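Local coordinates for protein N-acetylglucosaminidase (Paenibacillus barengoltzii, PDB 6INX) that hydrolyses N-acetylglucosaminide linkages as a family 18 glycoside hydrolase, probably in N-glycan or chitin-type sugars, at residues L108-P113 and A128-L133; S238-D243 and G294-S299. One frame throughout, in Å; residues are numbered along the deposited sequence.

In the fold
Both contacts belong to the family 18 fold, a TIM barrel carrying a smaller antiparallel sheet inserted in the chain between barrel strands 230-235 and 320-324. Contact 1 lies in the barrel: strand 105-109 and the loop leaving it pack against helix 126-148, with every touching residue buried. Contact 2 joins two neighbouring strands of the smaller sheet, 237-241 and 297-299; it is buried at one end and exposed at the other, where the strands give way to loops. The two contacts share no element, and their centres are about 33 Å apart. Side chains alone carry contact 1, through rings and methyl groups, whereas backbone hydrogen bonds make the framework of contact 2, with side chains packed on both its faces.

Contact 1 of 2, residues L108-P113 and A128-L133; sequences LDWEYP and ANFTLL
Phe130, on helix 126-148, sets its ring against Leu108, Trp110 and Pro113. Its CG is anti to the backbone N (chi1 -176°), which carries the ring out from the helix toward the barrel strand. Pro113 CG sits over one face, 3.6 Å from the centroid of the Phe130 ring, in a CH-pi contact close to the ring normal. The same CG lies over the centre of the Trp110 ring, 3.8 Å above its plane; one methylene thus lies over a face of each ring. Trp110 meets Phe130 obliquely, the planes at 86°, and Trp110 CE3 comes 3.5 Å from Phe130 CD1. At the edge of the Phe130 ring, Leu108 CD2 approaches CE1 to 4.1 Å. One helical turn on, Leu133 CD2 touches Leu108 CD2 at 3.8 Å. Phe77 stacks on Trp110, and Ile156 of the next barrel strand also touches Phe130. This is beta-alpha packing in a TIM barrel, at the end of the DxxDxDxE signature which, as in other family 18 enzymes, probably holds the catalytic acid. Van der Waals contact and burial of apolar surface join the segments, with no polar group bonded across; Pro113 CG and Leu108 CD2 probably limit rotation of the Phe130 ring.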
loop_
_atom_site.group_PDB
_atom_site.type_symbol
_atom_site.label_atom_id
_atom_site.label_comp_id
_atom_site.label_asym_id
_atom_site.label_seq_id
_atom_site.Cartn_x
_atom_site.Cartn_y
_atom_site.Cartn_z
ATOM N N LEU A 108 1.825 19.871 15.702
ATOM C CA LEU A 108 3.002 19.022 15.554
ATOM C C LEU A 108 2.888 18.183 14.288
ATOM O O LEU A 108 1.914 17.443 14.114
ATOM C CB LEU A 108 3.155 18.098 16.757
ATOM C CG LEU A 108 4.608 17.730 17.041
ATOM C CD1 LEU A 108 5.333 18.912 17.667
ATOM C CD2 LEU A 108 4.676 16.513 17.951
ATOM N N ASP A 109 3.904 18.282 13.421
ATOM C CA ASP A 109 3.902 17.596 12.131
ATOM C C ASP A 109 5.122 16.680 12.024
ATOM O O ASP A 109 5.976 16.863 11.153
ATOM C CB ASP A 109 3.906 18.649 11.015
ATOM C CG ASP A 109 3.674 18.065 9.651
ATOM O OD1 ASP A 109 3.262 16.891 9.565
ATOM O OD2 ASP A 109 3.892 18.791 8.656
ATOM N N TRP A 110 5.219 15.706 12.921
ATOM C CA TRP A 110 6.254 14.678 12.879
ATOM C C TRP A 110 5.835 13.617 11.865
ATOM O O TRP A 110 4.780 12.994 12.004
ATOM C CB TRP A 110 6.365 14.081 14.287
ATOM C CG TRP A 110 7.291 12.897 14.488
ATOM C CD1 TRP A 110 8.096 12.287 13.564
ATOM C CD2 TRP A 110 7.497 12.198 15.716
ATOM N NE1 TRP A 110 8.784 11.243 14.147
ATOM C CE2 TRP A 110 8.434 11.169 15.470
ATOM C CE3 TRP A 110 6.989 12.350 17.008
ATOM C CZ2 TRP A 110 8.862 10.299 16.463
ATOM C CZ3 TRP A 110 7.431 11.496 17.998
ATOM C CH2 TRP A 110 8.343 10.466 17.716
ATOM N N GLU A 111 6.647 13.420 10.831
ATOM C CA GLU A 111 6.275 12.530 9.734
ATOM C C GLU A 111 7.309 11.415 9.624
ATOM O O GLU A 111 8.268 11.547 8.865
ATOM C CB GLU A 111 6.161 13.349 8.432
ATOM C CG GLU A 111 5.111 14.461 8.547
ATOM C CD GLU A 111 4.876 15.230 7.250
ATOM O OE1 GLU A 111 5.309 14.776 6.181
ATOM O OE2 GLU A 111 4.237 16.305 7.310
ATOM N N TYR A 112 7.145 10.325 10.378
ATOM C CA TYR A 112 6.016 10.047 11.271
ATOM C C TYR A 112 6.575 9.178 12.400
ATOM O O TYR A 112 7.596 8.519 12.206
ATOM C CB TYR A 112 4.936 9.214 10.556
ATOM C CG TYR A 112 4.569 9.664 9.155
ATOM C CD1 TYR A 112 3.574 10.616 8.941
ATOM C CD2 TYR A 112 5.213 9.120 8.045
ATOM C CE1 TYR A 112 3.241 11.025 7.641
ATOM C CE2 TYR A 112 4.889 9.515 6.771
ATOM C CZ TYR A 112 3.907 10.455 6.569
ATOM O OH TYR A 112 3.617 10.832 5.270
ATOM N N PRO A 113 5.904 9.113 13.553
ATOM C CA PRO A 113 6.381 8.231 14.628
ATOM C C PRO A 113 6.550 6.802 14.129
ATOM O O PRO A 113 5.639 6.240 13.517
ATOM C CB PRO A 113 5.265 8.320 15.676
ATOM C CG PRO A 113 4.627 9.659 15.446
ATOM C CD PRO A 113 4.697 9.872 13.944
ATOM N N ALA A 128 4.884 4.540 21.725
ATOM C CA ALA A 128 4.541 4.985 23.070
ATOM C C ALA A 128 5.040 6.401 23.335
ATOM O O ALA A 128 4.349 7.193 23.988
ATOM C CB ALA A 128 5.118 4.005 24.098
ATOM N N ASN A 129 6.215 6.755 22.796
ATOM C CA ASN A 129 6.829 8.037 23.142
ATOM C C ASN A 129 6.070 9.220 22.546
ATOM O O ASN A 129 6.089 10.314 23.120
ATOM C CB ASN A 129 8.298 8.062 22.695
ATOM C CG ASN A 129 9.167 7.144 23.515
ATOM O OD1 ASN A 129 8.762 6.687 24.579
ATOM N ND2 ASN A 129 10.351 6.854 23.023
ATOM N N PHE A 130 5.406 9.026 21.399
ATOM C CA PHE A 130 4.598 10.094 20.803
ATOM C C PHE A 130 3.458 10.498 21.730
ATOM O O PHE A 130 3.184 11.692 21.910
ATOM C CB PHE A 130 4.070 9.595 19.450
ATOM C CG PHE A 130 3.283 10.602 18.637
ATOM C CD1 PHE A 130 3.796 11.862 18.332
ATOM C CD2 PHE A 130 2.049 10.236 18.096
ATOM C CE1 PHE A 130 3.087 12.744 17.532
ATOM C CE2 PHE A 130 1.334 11.113 17.299
ATOM C CZ PHE A 130 1.849 12.370 17.014
ATOM N N THR A 131 2.797 9.514 22.345
ATOM C CA THR A 131 1.737 9.816 23.299
ATOM C C THR A 131 2.289 10.600 24.479
ATOM O O THR A 131 1.685 11.584 24.916
ATOM C CB THR A 131 1.119 8.517 23.795
ATOM O OG1 THR A 131 0.671 7.754 22.669
ATOM C CG2 THR A 131 -0.067 8.822 24.712
ATOM N N LEU A 132 3.425 10.151 25.025
ATOM C CA LEU A 132 4.038 10.858 26.150
ATOM C C LEU A 132 4.446 12.273 25.764
ATOM O O LEU A 132 4.297 13.211 26.559
ATOM C CB LEU A 132 5.261 10.091 26.653
ATOM C CG LEU A 132 5.027 8.655 27.111
ATOM C CD1 LEU A 132 6.349 7.992 27.472
ATOM C CD2 LEU A 132 4.042 8.618 28.275
ATOM N N LEU A 133 4.996 12.443 24.560
ATOM C CA LEU A 133 5.385 13.775 24.106
ATOM C C LEU A 133 4.186 14.719 24.058
ATOM O O LEU A 133 4.253 15.855 24.551
ATOM C CB LEU A 133 6.058 13.669 22.731
ATOM C CG LEU A 133 6.345 14.996 22.013
ATOM C CD1 LEU A 133 7.385 15.799 22.789
ATOM C CD2 LEU A 133 6.779 14.802 20.546
#

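Contact 2 of 2, residues S238-D243 and G294-S299; sequences SRMWKD and GQTFIS
Met240 and Ile298 face each other as a non-hydrogen-bonded pair, their side chains side by side. From Met240, CB lies 3.9 Å from the carbonyl O of Phe297. CG, anti to the backbone N (chi1 177°), runs on past Thr296, its distance to Thr296 CG2 being 3.7 Å, and lies 3.9 Å from Ile298 CG1. SD rests against the same Thr296 methyl, and a bend at chi3 turns CE away from Ile298. An alanine at Met240 would probably open a gap beside Thr296 CG2 and Ile298 CG1 and leave both less covered. The strands run antiparallel in the five-stranded sheet inserted into the barrel chain, consistent with the insertion domain of many family 18 chitinases. Arg239 with Ser299 and Trp241 with Phe297 are the hydrogen-bonded pairs of these two strands, two bonds each; the straightest, Ser299 N to Arg239 O, measures 2.9 Å at 175°. On their face of the sheet Trp241 CE3 meets the edge of the Phe297 ring, 3.7 Å from its CD1, while Trp241 NE1 bonds to Gln192 O. Ser238 CB presses tightly on Ile298 CG2 at 3.5 Å, and Ser238 OG bonds to Pro263 O. Helix 265-272 packs on Ser238 and Ile298 through Leu268.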
loop_
_atom_site.group_PDB
_atom_site.type_symbol
_atom_site.label_atom_id
_atom_site.label_comp_id
_atom_site.label_asym_id
_atom_site.label_seq_id
_atom_site.Cartn_x
_atom_site.Cartn_y
_atom_site.Cartn_z
ATOM N N SER A 238 -0.508 19.213 -7.383
ATOM C CA SER A 238 -0.672 17.912 -8.012
ATOM C C SER A 238 0.469 16.954 -7.690
ATOM O O SER A 238 1.558 17.346 -7.272
ATOM C CB SER A 238 -0.785 18.065 -9.532
ATOM O OG SER A 238 0.429 18.517 -10.115
ATOM N N ARG A 239 0.198 15.670 -7.924
ATOM C CA ARG A 239 1.221 14.641 -8.036
ATOM C C ARG A 239 1.215 14.148 -9.476
ATOM O O ARG A 239 0.171 14.138 -10.131
ATOM C CB ARG A 239 0.923 13.467 -7.087
ATOM C CG ARG A 239 1.308 13.725 -5.621
ATOM C CD ARG A 239 2.800 13.565 -5.412
ATOM N NE ARG A 239 3.213 14.030 -4.093
ATOM C CZ ARG A 239 4.439 13.887 -3.607
ATOM N NH1 ARG A 239 5.382 13.272 -4.313
ATOM N NH2 ARG A 239 4.721 14.361 -2.402
ATOM N N MET A 240 2.389 13.774 -9.986
ATOM C CA MET A 240 2.539 13.557 -11.419
ATOM C C MET A 240 3.447 12.372 -11.697
ATOM O O MET A 240 4.491 12.219 -11.062
ATOM C CB MET A 240 3.135 14.814 -12.066
ATOM C CG MET A 240 3.411 14.690 -13.555
ATOM S SD MET A 240 3.973 16.263 -14.265
ATOM C CE MET A 240 5.568 16.424 -13.482
ATOM N N TRP A 241 3.033 11.526 -12.640
ATOM C CA TRP A 241 3.843 10.410 -13.101
ATOM C C TRP A 241 4.163 10.594 -14.581
ATOM O O TRP A 241 3.320 11.062 -15.359
ATOM C CB TRP A 241 3.098 9.079 -12.933
ATOM C CG TRP A 241 2.949 8.575 -11.522
ATOM C CD1 TRP A 241 3.677 7.582 -10.933
ATOM C CD2 TRP A 241 1.995 9.012 -10.548
ATOM N NE1 TRP A 241 3.234 7.368 -9.643
ATOM C CE2 TRP A 241 2.198 8.230 -9.385
ATOM C CE3 TRP A 241 0.990 9.989 -10.541
ATOM C CZ2 TRP A 241 1.441 8.404 -8.226
ATOM C CZ3 TRP A 241 0.227 10.149 -9.398
ATOM C CH2 TRP A 241 0.461 9.364 -8.250
ATOM N N LYS A 242 5.366 10.181 -14.974
ATOM C CA LYS A 242 5.855 10.390 -16.327
ATOM C C LYS A 242 5.963 9.079 -17.096
ATOM O O LYS A 242 6.163 8.008 -16.515
ATOM C CB LYS A 242 7.226 11.060 -16.294
ATOM C CG LYS A 242 7.222 12.411 -15.575
ATOM C CD LYS A 242 8.628 12.986 -15.494
ATOM C CE LYS A 242 8.610 14.345 -14.803
ATOM N NZ LYS A 242 9.976 14.934 -14.667
ATOM N N ASP A 243 5.828 9.187 -18.421
ATOM C CA ASP A 243 6.085 8.074 -19.334
ATOM C C ASP A 243 5.194 6.873 -19.030
ATOM O O ASP A 243 5.653 5.733 -18.915
ATOM C CB ASP A 243 7.569 7.720 -19.348
ATOM C CG ASP A 243 8.427 8.902 -19.752
ATOM O OD1 ASP A 243 8.120 9.518 -20.797
ATOM O OD2 ASP A 243 9.374 9.224 -19.014
ATOM N N GLY A 294 -1.716 11.413 -22.840
ATOM C CA GLY A 294 -1.220 10.238 -23.527
ATOM C C GLY A 294 0.066 9.684 -22.957
ATOM O O GLY A 294 0.445 8.562 -23.319
ATOM N N GLN A 295 0.738 10.421 -22.060
ATOM C CA GLN A 295 2.059 10.051 -21.572
ATOM C C GLN A 295 2.285 10.510 -20.130
ATOM O O GLN A 295 2.934 9.809 -19.348
ATOM C CB GLN A 295 3.098 10.690 -22.499
ATOM C CG GLN A 295 4.528 10.268 -22.292
ATOM C CD GLN A 295 5.497 11.132 -23.087
ATOM O OE1 GLN A 295 5.196 12.286 -23.423
ATOM N NE2 GLN A 295 6.668 10.584 -23.384
ATOM N N THR A 296 1.755 11.676 -19.765
ATOM C CA THR A 296 1.970 12.273 -18.448
ATOM C C THR A 296 0.637 12.330 -17.714
ATOM O O THR A 296 -0.336 12.892 -18.231
ATOM C CB THR A 296 2.559 13.682 -18.596
ATOM O OG1 THR A 296 3.808 13.612 -19.300
ATOM C CG2 THR A 296 2.794 14.328 -17.232
ATOM N N PHE A 297 0.593 11.750 -16.511
ATOM C CA PHE A 297 -0.619 11.665 -15.706
ATOM C C PHE A 297 -0.486 12.589 -14.503
ATOM O O PHE A 297 0.522 12.533 -13.790
ATOM C CB PHE A 297 -0.807 10.221 -15.221
ATOM C CG PHE A 297 -1.981 10.034 -14.312
ATOM C CD1 PHE A 297 -1.869 10.241 -12.939
ATOM C CD2 PHE A 297 -3.200 9.636 -14.820
ATOM C CE1 PHE A 297 -2.962 10.068 -12.106
ATOM C CE2 PHE A 297 -4.279 9.468 -13.994
ATOM C CZ PHE A 297 -4.167 9.682 -12.643
ATOM N N ILE A 298 -1.526 13.391 -14.248
ATOM C CA ILE A 298 -1.517 14.405 -13.193
ATOM C C ILE A 298 -2.769 14.257 -12.340
ATOM O O ILE A 298 -3.884 14.286 -12.864
ATOM C CB ILE A 298 -1.449 15.824 -13.789
ATOM C CG1 ILE A 298 -0.118 16.013 -14.525
ATOM C CG2 ILE A 298 -1.637 16.874 -12.700
ATOM C CD1 ILE A 298 0.002 17.313 -15.340
ATOM N N SER A 299 -2.582 14.115 -11.026
ATOM C CA SER A 299 -3.677 14.016 -10.069
ATOM C C SER A 299 -3.735 15.301 -9.250
ATOM O O SER A 299 -2.701 15.793 -8.800
ATOM C CB SER A 299 -3.402 12.858 -9.103
ATOM O OG SER A 299 -4.254 12.938 -7.987
#